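Local atomic coordinates of accelerated cell death 11 (Arabidopsis thaliana, PDB entry 4NT1), a protein that transfers ceramide-1-phosphate and phytoceramide-1-phosphate selectively between membranes and regulates phytoceramide levels in Arabidopsis. Residues C50-F55 against G155-P160; M82-D86 against H98-L102. All coordinates share one frame; numbering follows the deposited sequence.

Contact 1: C50-F55 against G155-P160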
loop_
_atom_site.group_PDB
_atom_site.type_symbol
_atom_site.label_atom_id
_atom_site.label_comp_id
_atom_site.label_asym_id
_atom_site.label_seq_id
_atom_site.Cartn_x
_atom_site.Cartn_y
_atom_site.Cartn_z
ATOM N N CYS A 50 -10.683 -4.502 6.851
ATOM C CA CYS A 50 -12.004 -4.038 6.454
ATOM C C CYS A 50 -12.571 -4.846 5.295
ATOM O O CYS A 50 -13.769 -5.103 5.259
ATOM C CB CYS A 50 -11.974 -2.555 6.077
ATOM S SG CYS A 50 -11.783 -1.442 7.480
ATOM N N LEU A 51 -11.718 -5.234 4.351
ATOM C CA LEU A 51 -12.161 -5.961 3.161
ATOM C C LEU A 51 -12.537 -7.418 3.442
ATOM O O LEU A 51 -13.186 -8.071 2.621
ATOM C CB LEU A 51 -11.092 -5.908 2.072
ATOM C CG LEU A 51 -10.707 -4.495 1.646
ATOM C CD1 LEU A 51 -9.607 -4.535 0.593
ATOM C CD2 LEU A 51 -11.937 -3.778 1.117
ATOM N N GLY A 52 -12.122 -7.930 4.596
ATOM C CA GLY A 52 -12.514 -9.269 4.998
ATOM C C GLY A 52 -11.557 -10.385 4.628
ATOM O O GLY A 52 -10.404 -10.153 4.252
ATOM N N ILE A 53 -12.055 -11.613 4.721
ATOM C CA ILE A 53 -11.214 -12.801 4.608
ATOM C C ILE A 53 -10.474 -12.956 3.276
ATOM O O ILE A 53 -9.424 -13.583 3.219
ATOM C CB ILE A 53 -12.026 -14.083 4.942
ATOM C CG1 ILE A 53 -11.151 -15.327 4.796
ATOM C CG2 ILE A 53 -13.272 -14.182 4.064
ATOM C CD1 ILE A 53 -10.012 -15.388 5.796
ATOM N N ALA A 54 -11.000 -12.367 2.205
ATOM C CA ALA A 54 -10.319 -12.454 0.916
ATOM C C ALA A 54 -8.888 -11.941 1.056
ATOM O O ALA A 54 -7.971 -12.412 0.383
ATOM C CB ALA A 54 -11.065 -11.673 -0.156
ATOM N N PHE A 55 -8.713 -10.971 1.944
ATOM C CA PHE A 55 -7.438 -10.276 2.082
ATOM C C PHE A 55 -6.665 -10.636 3.346
ATOM O O PHE A 55 -5.814 -9.872 3.799
ATOM C CB PHE A 55 -7.645 -8.759 1.946
ATOM C CG PHE A 55 -8.093 -8.361 0.573
ATOM C CD1 PHE A 55 -9.438 -8.369 0.243
ATOM C CD2 PHE A 55 -7.165 -8.042 -0.404
ATOM C CE1 PHE A 55 -9.859 -8.040 -1.033
ATOM C CE2 PHE A 55 -7.569 -7.704 -1.681
ATOM C CZ PHE A 55 -8.928 -7.705 -2.002
ATOM N N GLY A 155 -13.009 -15.756 -0.951
ATOM C CA GLY A 155 -13.340 -14.791 0.081
ATOM C C GLY A 155 -14.060 -13.551 -0.416
ATOM O O GLY A 155 -14.550 -12.753 0.385
ATOM N N MET A 156 -14.136 -13.387 -1.734
ATOM C CA MET A 156 -14.729 -12.190 -2.315
ATOM C C MET A 156 -16.206 -12.009 -1.960
ATOM O O MET A 156 -16.696 -10.885 -1.907
ATOM C CB MET A 156 -14.543 -12.161 -3.837
ATOM C CG MET A 156 -13.129 -11.841 -4.291
ATOM S SD MET A 156 -12.546 -10.213 -3.755
ATOM C CE MET A 156 -10.827 -10.327 -4.231
ATOM N N TYR A 157 -16.909 -13.111 -1.717
ATOM C CA TYR A 157 -18.329 -13.045 -1.379
ATOM C C TYR A 157 -18.519 -12.346 -0.043
ATOM O O TYR A 157 -19.591 -11.813 0.245
ATOM C CB TYR A 157 -18.931 -14.449 -1.306
ATOM N N ALA A 158 -17.464 -12.356 0.765
ATOM C CA ALA A 158 -17.520 -11.816 2.116
ATOM C C ALA A 158 -17.005 -10.381 2.195
ATOM O O ALA A 158 -16.763 -9.871 3.279
ATOM C CB ALA A 158 -16.749 -12.710 3.073
ATOM N N LEU A 159 -16.828 -9.735 1.049
ATOM C CA LEU A 159 -16.522 -8.311 1.057
ATOM C C LEU A 159 -17.683 -7.577 1.705
ATOM O O LEU A 159 -18.835 -7.976 1.547
ATOM C CB LEU A 159 -16.341 -7.782 -0.364
ATOM C CG LEU A 159 -15.099 -8.196 -1.146
ATOM C CD1 LEU A 159 -15.307 -7.966 -2.635
ATOM C CD2 LEU A 159 -13.871 -7.434 -0.651
ATOM N N PRO A 160 -17.392 -6.497 2.434
ATOM C CA PRO A 160 -18.496 -5.649 2.889
ATOM C C PRO A 160 -19.156 -4.992 1.678
ATOM O O PRO A 160 -18.514 -4.864 0.640
ATOM C CB PRO A 160 -17.786 -4.580 3.727
ATOM C CG PRO A 160 -16.410 -4.498 3.134
ATOM C CD PRO A 160 -16.072 -5.923 2.760
HETATM O O HOH W 1 -13.395 -10.769 2.019
HETATM O O HOH W 2 -15.054 -11.299 5.644
#

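Contact 2: M82-D86 against H98-L102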
loop_
_atom_site.group_PDB
_atom_site.type_symbol
_atom_site.label_atom_id
_atom_site.label_comp_id
_atom_site.label_asym_id
_atom_site.label_seq_id
_atom_site.Cartn_x
_atom_site.Cartn_y
_atom_site.Cartn_z
ATOM N N MET A 82 18.798 3.528 3.698
ATOM C CA MET A 82 18.381 2.178 4.053
ATOM C C MET A 82 18.735 1.192 2.939
ATOM O O MET A 82 19.338 0.144 3.186
ATOM C CB MET A 82 16.871 2.168 4.298
ATOM C CG MET A 82 16.317 0.913 4.927
ATOM S SD MET A 82 14.513 0.993 5.054
ATOM C CE MET A 82 14.056 0.639 3.353
ATOM N N MET A 83 18.372 1.536 1.709
ATOM C CA MET A 83 18.642 0.655 0.575
ATOM C C MET A 83 20.120 0.570 0.246
ATOM O O MET A 83 20.617 -0.507 -0.091
ATOM C CB MET A 83 17.837 1.076 -0.657
ATOM C CG MET A 83 16.370 0.780 -0.494
ATOM S SD MET A 83 15.405 1.340 -1.893
ATOM C CE MET A 83 15.859 0.117 -3.129
ATOM N N ASP A 84 20.825 1.693 0.330
ATOM C CA ASP A 84 22.259 1.685 0.046
ATOM C C ASP A 84 22.990 0.715 0.990
ATOM O O ASP A 84 23.909 0.011 0.572
ATOM C CB ASP A 84 22.859 3.093 0.162
ATOM C CG ASP A 84 22.553 3.979 -1.052
ATOM O OD1 ASP A 84 22.139 3.458 -2.105
ATOM O OD2 ASP A 84 22.757 5.203 -0.942
ATOM N N LYS A 85 22.593 0.673 2.261
ATOM C CA LYS A 85 23.257 -0.239 3.202
ATOM C C LYS A 85 23.009 -1.712 2.855
ATOM O O LYS A 85 23.887 -2.562 3.056
ATOM C CB LYS A 85 22.864 0.068 4.652
ATOM C CG LYS A 85 23.319 1.459 5.119
ATOM C CD LYS A 85 22.688 1.831 6.454
ATOM C CE LYS A 85 23.395 1.164 7.610
ATOM N NZ LYS A 85 24.783 1.694 7.785
ATOM N N ASP A 86 21.821 -2.014 2.330
ATOM C CA ASP A 86 21.545 -3.380 1.878
ATOM C C ASP A 86 22.365 -3.721 0.635
ATOM O O ASP A 86 22.813 -4.853 0.471
ATOM C CB ASP A 86 20.058 -3.583 1.576
ATOM C CG ASP A 86 19.241 -3.858 2.826
ATOM O OD1 ASP A 86 19.824 -4.281 3.850
ATOM O OD2 ASP A 86 18.006 -3.679 2.774
ATOM N N HIS A 98 15.520 -4.866 5.079
ATOM C CA HIS A 98 14.736 -3.641 4.994
ATOM C C HIS A 98 14.205 -3.426 3.578
ATOM O O HIS A 98 13.053 -3.029 3.388
ATOM C CB HIS A 98 15.601 -2.450 5.414
ATOM C CG HIS A 98 16.036 -2.500 6.845
ATOM N ND1 HIS A 98 17.306 -2.153 7.248
ATOM C CD2 HIS A 98 15.367 -2.853 7.971
ATOM C CE1 HIS A 98 17.403 -2.283 8.561
ATOM N NE2 HIS A 98 16.241 -2.709 9.022
ATOM N N THR A 99 15.051 -3.699 2.590
ATOM C CA THR A 99 14.729 -3.423 1.199
ATOM C C THR A 99 13.702 -4.418 0.667
ATOM O O THR A 99 12.792 -4.049 -0.078
ATOM C CB THR A 99 15.985 -3.436 0.336
ATOM O OG1 THR A 99 16.856 -2.383 0.766
ATOM C CG2 THR A 99 15.632 -3.228 -1.125
ATOM N N ARG A 100 13.834 -5.677 1.069
ATOM C CA ARG A 100 12.822 -6.679 0.730
ATOM C C ARG A 100 11.465 -6.292 1.317
ATOM O O ARG A 100 10.434 -6.372 0.640
ATOM C CB ARG A 100 13.251 -8.065 1.227
ATOM C CG ARG A 100 12.233 -9.172 0.961
ATOM C CD ARG A 100 12.839 -10.551 1.252
ATOM N NE ARG A 100 11.876 -11.624 1.029
ATOM C CZ ARG A 100 11.861 -12.405 -0.044
ATOM N NH1 ARG A 100 12.770 -12.247 -1.001
ATOM N NH2 ARG A 100 10.942 -13.352 -0.155
ATOM N N ASN A 101 11.461 -5.878 2.579
ATOM C CA ASN A 101 10.209 -5.485 3.210
ATOM C C ASN A 101 9.632 -4.235 2.562
ATOM O O ASN A 101 8.422 -4.134 2.377
ATOM C CB ASN A 101 10.375 -5.357 4.718
ATOM C CG ASN A 101 10.591 -6.709 5.372
ATOM O OD1 ASN A 101 10.233 -7.737 4.802
ATOM N ND2 ASN A 101 11.170 -6.716 6.553
ATOM N N LEU A 102 10.508 -3.315 2.159
ATOM C CA LEU A 102 10.069 -2.135 1.415
ATOM C C LEU A 102 9.325 -2.502 0.133
ATOM O O LEU A 102 8.290 -1.904 -0.177
ATOM C CB LEU A 102 11.248 -1.209 1.094
ATOM C CG LEU A 102 10.884 0.057 0.308
ATOM C CD1 LEU A 102 9.886 0.945 1.079
ATOM C CD2 LEU A 102 12.133 0.850 -0.046
HETATM O O HOH W 3 19.480 -0.675 5.841
HETATM O O HOH W 4 18.306 -4.808 5.948
#

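Contact 1: C50-F55 against G155-P160
Ala-54 presses its methyl group onto the backbone of Gly-155, with Ala-54 CB 3.5 Å from Gly-155 C. Because Gly-155 has no side chain, the two chains can close until the CA atoms of Ala-54 and Gly-155 are 3.9 Å apart. On the outer side, the CG2 branch of Ile-53 meets Ala-158 CB, while its CG1 arm, anti to the backbone N (chi1 179°), carries CD1 away from the partner segment. Inward lies the Phe-55 ring. Leu-159 CD2 reaches its edge near the ring plane, 4.1 Å from Phe-55 CE1. Met-156 CE approaches Phe-55 CZ obliquely at 3.9 Å. The Met-156 side chain starts out away from the contact, but its bend at chi2 (-61°) returns the terminal methyl to the ring. Leu-51 CD1 lies over one face of the Phe-55 ring, 3.8 Å above its plane and offset toward the rim. Further along, Pro-160 CG lies 3.4 Å from Cys-50 O, and Leu-159 CD2 is equally close to Leu-51 O. Polar bridging comes from water: one molecule donates to Leu-51 O and Gly-155 O and accepts from Ala-54 N, and a second joins Ile-53 N to Ala-158 O. In this all-helical GLTP fold, the contact joins the C-terminal end of helix 34-51 and the turn after it to the loop between helices 146-155 and 162-168. Gly-52 leaves the helix with positive phi (93°) and starts the turn that Phe-55 N closes by bonding to Gly-52 O. Ala-132 of helix 129-139 touches Phe-55, Met-156 and Leu-159, while Met-111 of helix 98-121 also packs on Phe-55. The Phe-55 side chain is about 8 Å from that of His-144, one of the residues that bind the N-acylsphingoid base 1-phosphate.

Contact 2: M82-D86 against H98-L102
Asp-86 OD2 accepts two hydrogen bonds from Thr-99: OG1 donates at 2.7 Å to the lone pair away from OD1, and N donates at 3.0 Å, nearly along the C-O axis but with a bent N-H...O angle of 141°. Thr-99 OG1 lies beside its own backbone N (chi1 -63°), which lets both donors converge on one oxygen. OD1 takes a bond from a water that accepts from His-98 N, so the carboxylate faces the first turn of helix 98-121, whose dipole would probably favour its negative charge. This pairs helix 79-88 with helix 98-121 in the GLTP fold; the short segments cross at 126°, their axes 9.5 Å apart at closest approach. Beside the polar pair, Met-82 CG packs 3.5 Å from His-98 CB, and a second water links Met-82 O to His-98 ND1 in the imidazole plane. Met-82 CE and Met-83 SD converge on Leu-102 CD2, and Phe-198 of helix 173-199 touches Met-83, Thr-99 and Leu-102. Arg-100, which binds the phosphorylated sphingolipid, has its CB directed away from helix 79-88 and its backbone N bonded to Ser-97 OG.

Contacts 1 and 2 lie on opposite sides of the chain's centre, their centres 31 Å apart and their nearest atoms about 15 Å. Along the chain, both segments of contact 2 fall between those of contact 1, so a local helix pairing is enclosed by a long-range closure. Two helices span the distance. Helix 98-121 begins in contact 2 and packs Met-111 and Leu-115 against contact 1; helix 34-51 ends in contact 1, while its Val-34 and Phe-37 touch contact 2. These shared helices connect the two sides of one fold, with lipid-binding residues near each contact: Asp-61 and His-144 near contact 1, Arg-100 and Arg-104 in or beside contact 2.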